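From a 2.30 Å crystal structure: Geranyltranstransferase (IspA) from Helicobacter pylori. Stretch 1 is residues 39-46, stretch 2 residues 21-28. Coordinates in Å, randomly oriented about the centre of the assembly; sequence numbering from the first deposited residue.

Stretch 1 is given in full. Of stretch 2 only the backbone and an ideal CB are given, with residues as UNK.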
ATOM      1  N   ALA A  39      18.575  -4.227   0.744  1.00 51.32           N
ATOM      2  CA  ALA A  39      17.926  -3.323   1.690  1.00 48.28           C
ATOM      3  C   ALA A  39      16.399  -3.515   1.780  1.00 47.30           C
ATOM      4  O   ALA A  39      15.805  -3.196   2.806  1.00 46.22           O
ATOM      5  CB  ALA A  39      18.237  -1.912   1.329  1.00 42.03           C
ATOM      6  N   PHE A  40      15.783  -4.024   0.711  1.00 43.30           N
ATOM      7  CA  PHE A  40      14.328  -4.246   0.660  1.00 45.13           C
ATOM      8  C   PHE A  40      13.788  -5.136   1.782  1.00 43.27           C
ATOM      9  O   PHE A  40      12.881  -4.729   2.496  1.00 48.14           O
ATOM     10  CB  PHE A  40      13.896  -4.801  -0.711  1.00 42.84           C
ATOM     11  CG  PHE A  40      12.419  -5.085  -0.819  1.00 46.59           C
ATOM     12  CD1 PHE A  40      11.477  -4.060  -0.658  1.00 41.87           C
ATOM     13  CD2 PHE A  40      11.966  -6.375  -1.086  1.00 39.29           C
ATOM     14  CE1 PHE A  40      10.117  -4.320  -0.765  1.00 38.22           C
ATOM     15  CE2 PHE A  40      10.600  -6.652  -1.195  1.00 43.07           C
ATOM     16  CZ  PHE A  40       9.673  -5.631  -1.037  1.00 46.26           C
ATOM     17  N   PHE A  41      14.358  -6.331   1.944  1.00 44.44           N
ATOM     18  CA  PHE A  41      13.827  -7.316   2.882  1.00 42.32           C
ATOM     19  C   PHE A  41      14.607  -7.397   4.196  1.00 43.76           C
ATOM     20  O   PHE A  41      14.198  -8.089   5.129  1.00 45.35           O
ATOM     21  CB  PHE A  41      13.768  -8.682   2.206  1.00 48.23           C
ATOM     22  CG  PHE A  41      12.497  -9.450   2.487  1.00 52.52           C
ATOM     23  CD1 PHE A  41      11.256  -8.957   2.070  1.00 53.56           C
ATOM     24  CD2 PHE A  41      12.544 -10.675   3.147  1.00 56.39           C
ATOM     25  CE1 PHE A  41      10.068  -9.675   2.315  1.00 46.08           C
ATOM     26  CE2 PHE A  41      11.374 -11.403   3.398  1.00 51.80           C
ATOM     27  CZ  PHE A  41      10.132 -10.900   2.980  1.00 54.52           C
ATOM     28  N   GLU A  42      15.721  -6.676   4.260  1.00 43.83           N
ATOM     29  CA  GLU A  42      16.647  -6.709   5.381  1.00 47.27           C
ATOM     30  C   GLU A  42      15.989  -6.579   6.763  1.00 49.07           C
ATOM     31  O   GLU A  42      16.273  -7.375   7.660  1.00 49.47           O
ATOM     32  CB  GLU A  42      17.703  -5.608   5.198  1.00 48.54           C
ATOM     33  CG  GLU A  42      18.945  -5.807   6.030  1.00 55.00           C
ATOM     34  CD  GLU A  42      20.046  -4.803   5.708  1.00 60.50           C
ATOM     35  OE1 GLU A  42      20.193  -4.426   4.523  1.00 66.85           O
ATOM     36  OE2 GLU A  42      20.773  -4.405   6.642  1.00 66.17           O
ATOM     37  N   MET A  43      15.109  -5.585   6.927  1.00 48.84           N
ATOM     38  CA  MET A  43      14.413  -5.371   8.202  1.00 43.68           C
ATOM     39  C   MET A  43      13.313  -6.419   8.462  1.00 37.96           C
ATOM     40  O   MET A  43      12.878  -6.596   9.605  1.00 40.00           O
ATOM     41  CB  MET A  43      13.841  -3.951   8.298  1.00 38.15           C
ATOM     42  CG  MET A  43      14.865  -2.830   8.176  1.00 53.95           C
ATOM     43  SD  MET A  43      16.312  -2.981   9.254  1.00 46.52           S
ATOM     44  CE  MET A  43      17.615  -3.212   8.102  1.00 57.28           C
ATOM     45  N   VAL A  44      12.865  -7.114   7.419  1.00 38.57           N
ATOM     46  CA  VAL A  44      11.914  -8.217   7.621  1.00 43.91           C
ATOM     47  C   VAL A  44      12.690  -9.428   8.143  1.00 49.96           C
ATOM     48  O   VAL A  44      12.233 -10.123   9.051  1.00 50.56           O
ATOM     49  CB  VAL A  44      11.146  -8.612   6.323  1.00 39.28           C
ATOM     50  CG1 VAL A  44       9.973  -9.568   6.640  1.00 37.33           C
ATOM     51  CG2 VAL A  44      10.643  -7.383   5.605  1.00 29.62           C
ATOM     52  N   LEU A  45      13.875  -9.653   7.570  1.00 55.61           N
ATOM     53  CA  LEU A  45      14.733 -10.773   7.970  1.00 59.15           C
ATOM     54  C   LEU A  45      15.258 -10.595   9.378  1.00 55.51           C
ATOM     55  O   LEU A  45      15.278 -11.539  10.163  1.00 58.53           O
ATOM     56  CB  LEU A  45      15.909 -10.947   7.004  1.00 55.80           C
ATOM     57  CG  LEU A  45      15.564 -11.411   5.588  1.00 65.26           C
ATOM     58  CD1 LEU A  45      16.784 -11.373   4.688  1.00 59.92           C
ATOM     59  CD2 LEU A  45      14.950 -12.805   5.596  1.00 66.63           C
ATOM     60  N   ASN A  46      15.652  -9.368   9.690  1.00 61.43           N
ATOM     61  CA  ASN A  46      16.303  -9.046  10.951  1.00 63.69           C
ATOM     62  C   ASN A  46      15.317  -8.768  12.080  1.00 64.61           C
ATOM     63  O   ASN A  46      15.727  -8.559  13.219  1.00 68.54           O
ATOM     64  CB  ASN A  46      17.224  -7.827  10.778  1.00 68.86           C
ATOM     65  CG  ASN A  46      18.550  -8.159  10.086  1.00 77.23           C
ATOM     66  OD1 ASN A  46      19.498  -7.375  10.162  1.00 79.41           O
ATOM     67  ND2 ASN A  46      18.620  -9.304   9.408  1.00 81.85           N
ATOM     68  N   UNK A  21      10.335 -20.140   5.322  1.00 47.73           N
ATOM     69  CA  UNK A  21       9.791 -19.515   4.114  1.00 46.47           C
ATOM     70  C   UNK A  21      10.144 -18.020   4.003  1.00 44.31           C
ATOM     71  O   UNK A  21      10.515 -17.543   2.934  1.00 45.40           O
ATOM     72  CB  UNK A  21       8.271 -19.686   4.090  1.00 46.47           C
ATOM     73  N   UNK A  22      10.093 -17.320   5.101  1.00 41.95           N
ATOM     74  CA  UNK A  22      10.380 -15.925   5.114  1.00 44.52           C
ATOM     75  C   UNK A  22      11.870 -15.676   4.919  1.00 48.70           C
ATOM     76  O   UNK A  22      12.264 -14.774   4.239  1.00 50.04           O
ATOM     77  CB  UNK A  22       9.889 -15.299   6.421  1.00 44.52           C
ATOM     78  N   UNK A  23      12.684 -16.513   5.520  1.00 54.57           N
ATOM     79  CA  UNK A  23      14.147 -16.533   5.345  1.00 55.70           C
ATOM     80  C   UNK A  23      14.547 -16.772   3.883  1.00 54.09           C
ATOM     81  O   UNK A  23      15.460 -16.137   3.377  1.00 59.78           O
ATOM     82  CB  UNK A  23      14.766 -17.616   6.231  1.00 55.70           C
ATOM     83  N   UNK A  24      13.831 -17.664   3.200  1.00 60.00           N
ATOM     84  CA  UNK A  24      14.136 -18.031   1.814  1.00 60.61           C
ATOM     85  C   UNK A  24      13.367 -17.244   0.771  1.00 61.63           C
ATOM     86  O   UNK A  24      13.429 -17.561  -0.421  1.00 62.75           O
ATOM     87  CB  UNK A  24      13.857 -19.521   1.608  1.00 60.61           C
ATOM     88  N   UNK A  25      12.625 -16.236   1.220  1.00 62.70           N
ATOM     89  CA  UNK A  25      11.887 -15.375   0.313  1.00 61.15           C
ATOM     90  C   UNK A  25      12.855 -14.375  -0.299  1.00 60.21           C
ATOM     91  O   UNK A  25      13.459 -13.569   0.408  1.00 61.82           O
ATOM     92  CB  UNK A  25      10.740 -14.663   1.033  1.00 61.15           C
ATOM     93  N   UNK A  26      13.025 -14.470  -1.610  1.00 63.15           N
ATOM     94  CA  UNK A  26      13.923 -13.586  -2.337  1.00 70.16           C
ATOM     95  C   UNK A  26      13.149 -12.881  -3.429  1.00 71.14           C
ATOM     96  O   UNK A  26      12.342 -13.493  -4.138  1.00 70.13           O
ATOM     97  CB  UNK A  26      15.107 -14.359  -2.923  1.00 70.16           C
ATOM     98  N   UNK A  27      13.369 -11.579  -3.528  1.00 70.45           N
ATOM     99  CA  UNK A  27      12.846 -10.810  -4.635  1.00 71.88           C
ATOM    100  C   UNK A  27      14.039 -10.445  -5.496  1.00 72.35           C
ATOM    101  O   UNK A  27      15.026  -9.882  -4.999  1.00 71.59           O
ATOM    102  CB  UNK A  27      12.076  -9.574  -4.166  1.00 71.88           C
ATOM    103  N   UNK A  28      13.966 -10.812  -6.771  1.00 72.32           N
ATOM    104  CA  UNK A  28      15.031 -10.484  -7.706  1.00 78.38           C
ATOM    105  C   UNK A  28      14.792  -9.095  -8.275  1.00 74.78           C
ATOM    106  O   UNK A  28      13.753  -8.843  -8.892  1.00 71.36           O
ATOM    107  CB  UNK A  28      15.116 -11.522  -8.827  1.00 78.38           C
TER

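Position 21 is helical, at -52/-40. Nothing of stretch 1 lies within 5.5 Å of its ideal CB, so stretch 1 sets no preference. The residue is Phe-21; its nearest approach is Phe-21 CE2 to Phe-41 CZ, 7.3 Å.

Position 22 is also helical. Its CB points sideways, 5.2 Å from CE2 of Phe-41. Stretch 1 offers mostly carbon here: the Phe-41 ring, CG1 of Val-44 and the end of Leu-45, with Val-44 O also near. A branched or long apolar side chain such as Leu, Ile or Met would suit. The residue is Leu-22, with both chi angles t. Its CD1 lies 4.1 Å from CG1 of Val-44, and its CD2 lies 3.9 Å from CD2 of Leu-45. Its CG is 4.4 Å from CE2 of Phe-41. The backbone takes part as well: Leu-22 O sits at the edge of the Phe-41 ring, near its plane, 3.6 Å from Phe-41 CE2.

At position 23 the CB points away, although it is 4.9 Å from CD2 of Leu-45. Many side chains fit, including long polar ones. The residue is Lys-23. Its contact is through the backbone, with CA 3.8 Å from Leu-45 CD2, and the nearest side-chain atom, Lys-23 CB, is 4.8 Å from Leu-45 CD2.

Position 24 is the first to leave helical angles, at -94/7, and its CB points away. Asn, Gly, Ser or Asp would be ordinary choices after a helix. The residue is Asn-24. Its N gives a weak hydrogen bond to Phe-21 O at 3.3 Å.

Position 25 is extended, at -79/116. Its CB points toward stretch 1 and lies 4.1 Å from CE2 of Phe-41. A flat ring or an apolar chain would suit; Phe, Tyr, His, Leu and Met are all plausible. The residue is His-25, with chi1 t. Its CD2 approaches CZ of Phe-41 at 3.8 Å. The two rings form an oblique aromatic pair, with centroids 5.4 Å apart and planes at 36°. His-25 NE2 is hydrogen-bonded elsewhere in the structure.

Position 26 is extended and its CB points away. Stretch 1 leaves the choice open, and a polar residue is acceptable. The residue is His-26, which makes no contact with stretch 1.

At position 27 the CB points toward stretch 1, 4.4 Å from CE2 of Phe-40. Leu, Ile, Val or Met could pack against that ring. The residue is Leu-27, with chi1 t. Its CD2 lies 4.1 Å from CD2 of Phe-40, an oblique apolar contact.

Position 28 is out of reach and unconstrained by stretch 1. The residue is His-28.

Stretch 2 (21-28) FLKNHHLH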
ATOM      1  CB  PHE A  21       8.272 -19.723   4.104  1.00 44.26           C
ATOM      2  CG  PHE A  21       7.542 -19.013   2.998  1.00 48.74           C
ATOM      3  CD1 PHE A  21       7.253 -19.676   1.804  1.00 57.23           C
ATOM      4  CD2 PHE A  21       7.063 -17.710   3.173  1.00 43.83           C
ATOM      5  CE1 PHE A  21       6.540 -19.037   0.778  1.00 55.55           C
ATOM      6  CE2 PHE A  21       6.355 -17.064   2.157  1.00 51.39           C
ATOM      7  CZ  PHE A  21       6.090 -17.726   0.957  1.00 49.22           C
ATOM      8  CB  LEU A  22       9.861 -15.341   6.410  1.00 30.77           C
ATOM      9  CG  LEU A  22      10.163 -13.923   6.815  1.00 48.06           C
ATOM     10  CD1 LEU A  22       9.239 -13.456   7.862  1.00 39.35           C
ATOM     11  CD2 LEU A  22      11.566 -13.752   7.246  1.00 35.85           C
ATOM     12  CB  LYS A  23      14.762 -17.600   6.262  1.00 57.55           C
ATOM     13  CG  LYS A  23      16.288 -17.657   6.289  1.00 75.34           C
ATOM     14  CD  LYS A  23      16.804 -19.048   6.686  1.00 87.32           C
ATOM     15  CE  LYS A  23      17.037 -19.186   8.194  1.00 98.76           C
ATOM     16  NZ  LYS A  23      15.782 -19.375   8.988  1.00105.43           N
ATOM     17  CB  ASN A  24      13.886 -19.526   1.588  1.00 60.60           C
ATOM     18  CG  ASN A  24      14.909 -20.393   2.274  1.00 63.37           C
ATOM     19  OD1 ASN A  24      16.107 -20.093   2.265  1.00 57.58           O
ATOM     20  ND2 ASN A  24      14.444 -21.479   2.877  1.00 64.56           N
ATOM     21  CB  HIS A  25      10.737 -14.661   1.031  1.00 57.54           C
ATOM     22  CG  HIS A  25       9.754 -14.036   0.097  1.00 51.69           C
ATOM     23  ND1 HIS A  25       8.787 -14.767  -0.559  1.00 60.58           N
ATOM     24  CD2 HIS A  25       9.611 -12.759  -0.324  1.00 50.31           C
ATOM     25  CE1 HIS A  25       8.078 -13.964  -1.331  1.00 52.29           C
ATOM     26  NE2 HIS A  25       8.561 -12.740  -1.207  1.00 55.89           N
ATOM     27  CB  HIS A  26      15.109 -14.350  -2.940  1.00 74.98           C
ATOM     28  CG  HIS A  26      15.943 -15.077  -1.928  1.00 89.04           C
ATOM     29  ND1 HIS A  26      16.689 -14.426  -0.968  1.00 94.13           N
ATOM     30  CD2 HIS A  26      16.153 -16.403  -1.732  1.00 94.49           C
ATOM     31  CE1 HIS A  26      17.318 -15.317  -0.222  1.00 97.89           C
ATOM     32  NE2 HIS A  26      17.010 -16.525  -0.664  1.00 97.11           N
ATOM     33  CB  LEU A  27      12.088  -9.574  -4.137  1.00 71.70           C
ATOM     34  CG  LEU A  27      11.605  -8.566  -5.190  1.00 72.52           C
ATOM     35  CD1 LEU A  27      10.091  -8.337  -5.124  1.00 62.34           C
ATOM     36  CD2 LEU A  27      12.398  -7.254  -5.090  1.00 65.33           C
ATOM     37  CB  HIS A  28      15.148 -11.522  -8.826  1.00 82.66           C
ATOM     38  CG  HIS A  28      16.161 -11.164  -9.874  1.00100.83           C
ATOM     39  ND1 HIS A  28      17.425 -10.702  -9.563  1.00105.88           N
ATOM     40  CD2 HIS A  28      16.097 -11.195 -11.228  1.00105.84           C
ATOM     41  CE1 HIS A  28      18.093 -10.464 -10.679  1.00105.58           C
ATOM     42  NE2 HIS A  28      17.310 -10.758 -11.702  1.00106.98           N
TER
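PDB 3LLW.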